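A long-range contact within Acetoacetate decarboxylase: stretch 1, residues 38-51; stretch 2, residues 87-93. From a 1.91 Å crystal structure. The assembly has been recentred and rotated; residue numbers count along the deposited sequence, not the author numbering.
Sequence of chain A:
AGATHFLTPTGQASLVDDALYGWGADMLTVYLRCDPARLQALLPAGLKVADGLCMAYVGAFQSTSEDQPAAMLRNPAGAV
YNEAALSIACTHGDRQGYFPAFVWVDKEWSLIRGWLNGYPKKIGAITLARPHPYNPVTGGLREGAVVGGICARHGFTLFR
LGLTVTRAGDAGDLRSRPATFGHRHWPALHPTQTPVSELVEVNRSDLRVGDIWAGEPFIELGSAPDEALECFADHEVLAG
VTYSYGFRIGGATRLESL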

ATOM      1  N   ARG A  38      33.343  -1.964 -10.471  1.00 54.00           N
ATOM      2  CA  ARG A  38      32.161  -2.429  -9.750  1.00 45.60           C
ATOM      3  C   ARG A  38      30.929  -2.454 -10.657  1.00 46.67           C
ATOM      4  O   ARG A  38      30.148  -3.412 -10.633  1.00 54.76           O
ATOM      5  CB  ARG A  38      31.872  -1.523  -8.550  1.00 65.27           C
ATOM      6  CG  ARG A  38      32.834  -1.595  -7.390  1.00 85.75           C
ATOM      7  CD  ARG A  38      32.247  -0.822  -6.222  1.00112.00           C
ATOM      8  NE  ARG A  38      32.855  -1.170  -4.945  1.00119.75           N
ATOM      9  CZ  ARG A  38      32.564  -0.572  -3.797  1.00129.81           C
ATOM     10  NH1 ARG A  38      31.676   0.414  -3.765  1.00148.41           N
ATOM     11  NH2 ARG A  38      33.164  -0.955  -2.677  1.00126.92           N
ATOM     12  N   LEU A  39      30.738  -1.412 -11.480  1.00 47.10           N
ATOM     13  CA  LEU A  39      29.563  -1.395 -12.343  1.00 41.64           C
ATOM     14  C   LEU A  39      29.627  -2.488 -13.398  1.00 49.91           C
ATOM     15  O   LEU A  39      28.597  -3.081 -13.736  1.00 49.01           O
ATOM     16  CB  LEU A  39      29.413  -0.026 -12.995  1.00 41.22           C
ATOM     17  CG  LEU A  39      29.372   1.155 -12.055  1.00 45.88           C
ATOM     18  CD1 LEU A  39      29.224   2.412 -12.857  1.00 49.29           C
ATOM     19  CD2 LEU A  39      28.234   1.015 -11.129  1.00 49.16           C
ATOM     20  N   GLN A  40      30.825  -2.791 -13.916  1.00 44.98           N
ATOM     21  CA  GLN A  40      30.924  -3.818 -14.952  1.00 44.58           C
ATOM     22  C   GLN A  40      30.379  -5.156 -14.456  1.00 42.80           C
ATOM     23  O   GLN A  40      29.766  -5.909 -15.220  1.00 41.10           O
ATOM     24  CB  GLN A  40      32.376  -3.988 -15.418  1.00 48.88           C
ATOM     25  CG  GLN A  40      32.516  -5.028 -16.539  1.00 54.22           C
ATOM     26  CD  GLN A  40      31.940  -4.538 -17.880  1.00 55.21           C
ATOM     27  OE1 GLN A  40      32.325  -3.470 -18.386  1.00 50.91           O
ATOM     28  NE2 GLN A  40      31.007  -5.310 -18.450  1.00 50.66           N
ATOM     29  N   ALA A  41      30.597  -5.470 -13.175  1.00 42.95           N
ATOM     30  CA  ALA A  41      30.101  -6.725 -12.608  1.00 50.12           C
ATOM     31  C   ALA A  41      28.579  -6.849 -12.702  1.00 50.72           C
ATOM     32  O   ALA A  41      28.044  -7.961 -12.684  1.00 43.34           O
ATOM     33  CB  ALA A  41      30.571  -6.833 -11.154  1.00 51.51           C
ATOM     34  N   LEU A  42      27.859  -5.731 -12.757  1.00 44.88           N
ATOM     35  CA  LEU A  42      26.411  -5.766 -12.887  1.00 38.74           C
ATOM     36  C   LEU A  42      25.953  -5.858 -14.332  1.00 44.29           C
ATOM     37  O   LEU A  42      24.752  -6.050 -14.574  1.00 46.09           O
ATOM     38  CB  LEU A  42      25.787  -4.516 -12.268  1.00 35.14           C
ATOM     39  CG  LEU A  42      26.012  -4.293 -10.783  1.00 39.00           C
ATOM     40  CD1 LEU A  42      25.386  -2.943 -10.370  1.00 44.01           C
ATOM     41  CD2 LEU A  42      25.445  -5.487  -9.977  1.00 43.84           C
ATOM     42  N   LEU A  43      26.860  -5.653 -15.286  1.00 39.49           N
ATOM     43  CA  LEU A  43      26.408  -5.639 -16.663  1.00 43.14           C
ATOM     44  C   LEU A  43      26.357  -7.044 -17.212  1.00 41.65           C
ATOM     45  O   LEU A  43      27.284  -7.823 -16.995  1.00 44.24           O
ATOM     46  CB  LEU A  43      27.341  -4.818 -17.542  1.00 43.97           C
ATOM     47  CG  LEU A  43      27.376  -3.333 -17.216  1.00 35.37           C
ATOM     48  CD1 LEU A  43      28.436  -2.626 -18.058  1.00 37.18           C
ATOM     49  CD2 LEU A  43      26.003  -2.770 -17.488  1.00 29.12           C
ATOM     50  N   PRO A  44      25.335  -7.366 -17.992  1.00 37.38           N
ATOM     51  CA  PRO A  44      25.337  -8.657 -18.672  1.00 46.57           C
ATOM     52  C   PRO A  44      26.411  -8.706 -19.754  1.00 48.38           C
ATOM     53  O   PRO A  44      26.922  -7.686 -20.223  1.00 42.25           O
ATOM     54  CB  PRO A  44      23.938  -8.731 -19.293  1.00 45.93           C
ATOM     55  CG  PRO A  44      23.546  -7.321 -19.514  1.00 38.60           C
ATOM     56  CD  PRO A  44      24.151  -6.557 -18.357  1.00 38.70           C
ATOM     57  N   ALA A  45      26.794  -9.929 -20.096  1.00 53.07           N
ATOM     58  CA  ALA A  45      27.852 -10.149 -21.071  1.00 58.68           C
ATOM     59  C   ALA A  45      27.531  -9.458 -22.391  1.00 54.14           C
ATOM     60  O   ALA A  45      26.400  -9.520 -22.885  1.00 50.62           O
ATOM     61  CB  ALA A  45      28.045 -11.646 -21.301  1.00 74.85           C
ATOM     62  N   GLY A  46      28.520  -8.764 -22.946  1.00 53.17           N
ATOM     63  CA  GLY A  46      28.356  -8.083 -24.217  1.00 58.90           C
ATOM     64  C   GLY A  46      28.220  -6.585 -24.086  1.00 53.08           C
ATOM     65  O   GLY A  46      28.315  -5.878 -25.102  1.00 56.48           O
ATOM     66  N   LEU A  47      28.003  -6.084 -22.869  1.00 45.65           N
ATOM     67  CA  LEU A  47      27.969  -4.656 -22.585  1.00 55.61           C
ATOM     68  C   LEU A  47      29.237  -4.255 -21.856  1.00 56.26           C
ATOM     69  O   LEU A  47      29.698  -4.952 -20.947  1.00 49.11           O
ATOM     70  CB  LEU A  47      26.756  -4.264 -21.742  1.00 41.42           C
ATOM     71  CG  LEU A  47      25.378  -4.556 -22.333  1.00 39.73           C
ATOM     72  CD1 LEU A  47      24.272  -4.014 -21.414  1.00 38.70           C
ATOM     73  CD2 LEU A  47      25.288  -3.973 -23.740  1.00 41.99           C
ATOM     74  N   LYS A  48      29.777  -3.111 -22.243  1.00 49.86           N
ATOM     75  CA  LYS A  48      31.014  -2.603 -21.681  1.00 61.19           C
ATOM     76  C   LYS A  48      30.699  -1.313 -20.945  1.00 44.13           C
ATOM     77  O   LYS A  48      30.021  -0.431 -21.485  1.00 46.03           O
ATOM     78  CB  LYS A  48      32.055  -2.356 -22.781  1.00 88.04           C
ATOM     79  CG  LYS A  48      33.465  -2.077 -22.282  1.00 97.88           C
ATOM     80  CD  LYS A  48      34.097  -3.315 -21.656  1.00126.86           C
ATOM     81  CE  LYS A  48      35.587  -3.137 -21.436  1.00166.49           C
ATOM     82  NZ  LYS A  48      36.192  -4.343 -20.817  1.00186.32           N
ATOM     83  N   VAL A  49      31.144  -1.227 -19.696  1.00 41.81           N
ATOM     84  CA  VAL A  49      30.871  -0.034 -18.919  1.00 45.40           C
ATOM     85  C   VAL A  49      31.554   1.162 -19.607  1.00 47.82           C
ATOM     86  O   VAL A  49      32.603   1.027 -20.254  1.00 47.70           O
ATOM     87  CB  VAL A  49      31.350  -0.250 -17.472  1.00 47.89           C
ATOM     88  CG1 VAL A  49      32.898  -0.346 -17.396  1.00 50.76           C
ATOM     89  CG2 VAL A  49      30.826   0.830 -16.559  1.00 45.14           C
ATOM     90  N   ALA A  50      30.984   2.346 -19.430  1.00 51.49           N
ATOM     91  CA  ALA A  50      31.633   3.555 -19.928  1.00 50.02           C
ATOM     92  C   ALA A  50      32.578   4.014 -18.830  1.00 57.62           C
ATOM     93  O   ALA A  50      33.193   3.167 -18.173  1.00 64.73           O
ATOM     94  CB  ALA A  50      30.612   4.629 -20.313  1.00 44.98           C
ATOM     95  N   ASP A  51      32.731   5.312 -18.616  1.00 77.81           N
ATOM     96  CA  ASP A  51      33.724   5.767 -17.650  1.00 76.73           C
ATOM     97  C   ASP A  51      33.236   5.678 -16.200  1.00 51.10           C
ATOM     98  O   ASP A  51      33.897   6.196 -15.301  1.00 51.66           O
ATOM     99  CB  ASP A  51      34.142   7.206 -17.980  1.00 90.18           C
ATOM    100  CG  ASP A  51      33.006   8.209 -17.804  1.00 79.45           C
ATOM    101  OD1 ASP A  51      31.884   7.811 -17.404  1.00 66.89           O
ATOM    102  OD2 ASP A  51      33.243   9.408 -18.068  1.00 76.23           O
ATOM    103  N   SER A  87      20.882   3.296 -13.165  1.00 30.75           N
ATOM    104  CA  SER A  87      21.240   2.834 -14.500  1.00 29.55           C
ATOM    105  C   SER A  87      22.702   3.142 -14.786  1.00 32.96           C
ATOM    106  O   SER A  87      23.222   4.171 -14.361  1.00 34.04           O
ATOM    107  CB  SER A  87      20.380   3.488 -15.630  1.00 29.79           C
ATOM    108  OG  SER A  87      19.011   3.274 -15.438  1.00 51.75           O
ATOM    109  N   ILE A  88      23.319   2.299 -15.609  1.00 30.97           N
ATOM    110  CA  ILE A  88      24.762   2.307 -15.851  1.00 34.27           C
ATOM    111  C   ILE A  88      25.023   2.698 -17.298  1.00 38.23           C
ATOM    112  O   ILE A  88      24.475   2.089 -18.225  1.00 35.50           O
ATOM    113  CB  ILE A  88      25.364   0.927 -15.544  1.00 39.53           C
ATOM    114  CG1 ILE A  88      25.075   0.565 -14.085  1.00 33.58           C
ATOM    115  CG2 ILE A  88      26.863   0.897 -15.870  1.00 35.16           C
ATOM    116  CD1 ILE A  88      25.398  -0.878 -13.721  1.00 38.67           C
ATOM    117  N   ALA A  89      25.867   3.706 -17.497  1.00 37.84           N
ATOM    118  CA  ALA A  89      26.260   4.053 -18.857  1.00 35.16           C
ATOM    119  C   ALA A  89      27.194   2.979 -19.395  1.00 35.33           C
ATOM    120  O   ALA A  89      28.107   2.530 -18.696  1.00 39.16           O
ATOM    121  CB  ALA A  89      26.930   5.425 -18.899  1.00 50.61           C
ATOM    122  N   CYS A  90      26.942   2.538 -20.629  1.00 36.53           N
ATOM    123  CA  CYS A  90      27.675   1.423 -21.216  1.00 38.74           C
ATOM    124  C   CYS A  90      27.612   1.521 -22.741  1.00 43.10           C
ATOM    125  O   CYS A  90      27.013   2.441 -23.314  1.00 39.38           O
ATOM    126  CB  CYS A  90      27.139   0.084 -20.713  1.00 41.19           C
ATOM    127  SG  CYS A  90      25.386  -0.192 -21.035  1.00 38.12           S
ATOM    128  N   THR A  91      28.255   0.548 -23.393  1.00 48.61           N
ATOM    129  CA  THR A  91      28.302   0.454 -24.843  1.00 50.38           C
ATOM    130  C   THR A  91      28.116  -0.993 -25.276  1.00 48.76           C
ATOM    131  O   THR A  91      28.508  -1.936 -24.576  1.00 49.34           O
ATOM    132  CB  THR A  91      29.637   0.951 -25.408  1.00 48.19           C
ATOM    133  OG1 THR A  91      30.719   0.320 -24.694  1.00 49.85           O
ATOM    134  CG2 THR A  91      29.731   2.428 -25.266  1.00 45.38           C
ATOM    135  N   HIS A  92      27.530  -1.148 -26.458  1.00 50.17           N
ATOM    136  CA  HIS A  92      27.438  -2.418 -27.170  1.00 56.87           C
ATOM    137  C   HIS A  92      28.096  -2.149 -28.512  1.00 59.34           C
ATOM    138  O   HIS A  92      27.526  -1.449 -29.359  1.00 52.64           O
ATOM    139  CB  HIS A  92      25.993  -2.890 -27.339  1.00 41.53           C
ATOM    140  CG  HIS A  92      25.875  -4.201 -28.053  1.00 44.63           C
ATOM    141  ND1 HIS A  92      25.342  -4.313 -29.318  1.00 50.03           N
ATOM    142  CD2 HIS A  92      26.177  -5.461 -27.660  1.00 49.93           C
ATOM    143  CE1 HIS A  92      25.363  -5.578 -29.693  1.00 55.58           C
ATOM    144  NE2 HIS A  92      25.848  -6.299 -28.698  1.00 52.25           N
ATOM    145  N   GLY A  93      29.311  -2.649 -28.683  1.00 73.45           N
ATOM    146  CA  GLY A  93      30.093  -2.234 -29.824  1.00 73.68           C
ATOM    147  C   GLY A  93      30.476  -0.792 -29.584  1.00 61.90           C
ATOM    148  O   GLY A  93      31.085  -0.470 -28.559  1.00 71.37           O
TER
HETATM  149  O   HOH W   1      30.463  -4.602 -26.461  1.00 54.66           O

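How do the two backbones meet? The strand at 48-50 runs antiparallel to strand 87-92, though their directions differ by 124°, well short of 180°. Lys48 and Thr91 form a hydrogen-bonded pair: Lys48 N donates to Thr91 O at 2.9 Å, and Thr91 N to Lys48 O at 2.8 Å. A further bond joins Ala50 N to Ala89 O at 3.0 Å, bracketing the non-hydrogen-bonded pair Val49 and Cys90.

What steadies the first stretch for this pairing? The Gln40 side chain links helix to strand, its NE2 donating to Leu47 O at 2.8 Å and its OE1 accepting from Val49 N at 2.9 Å. These bonds use polar backbone atoms that strand 87-92 leaves free.

Where does the apolar packing concentrate? Ile88, with the largest area covered by the other stretch, meets four side chains. Its CG2 lies 4.0 Å from both Leu39 CB and Val49 CG2 and 4.1 Å from Leu43 CD2, while its CD1 is 3.9 Å from Leu42 CB. Helix, loop and strand thus converge on one residue.

What happens at the turn? Positive phi suits Gly46, whose O approaches the ring edge of His92, 3.4 Å from CD2. Water 1 donates to Gly46 O and accepts from Gly93 N, bridging the stretches.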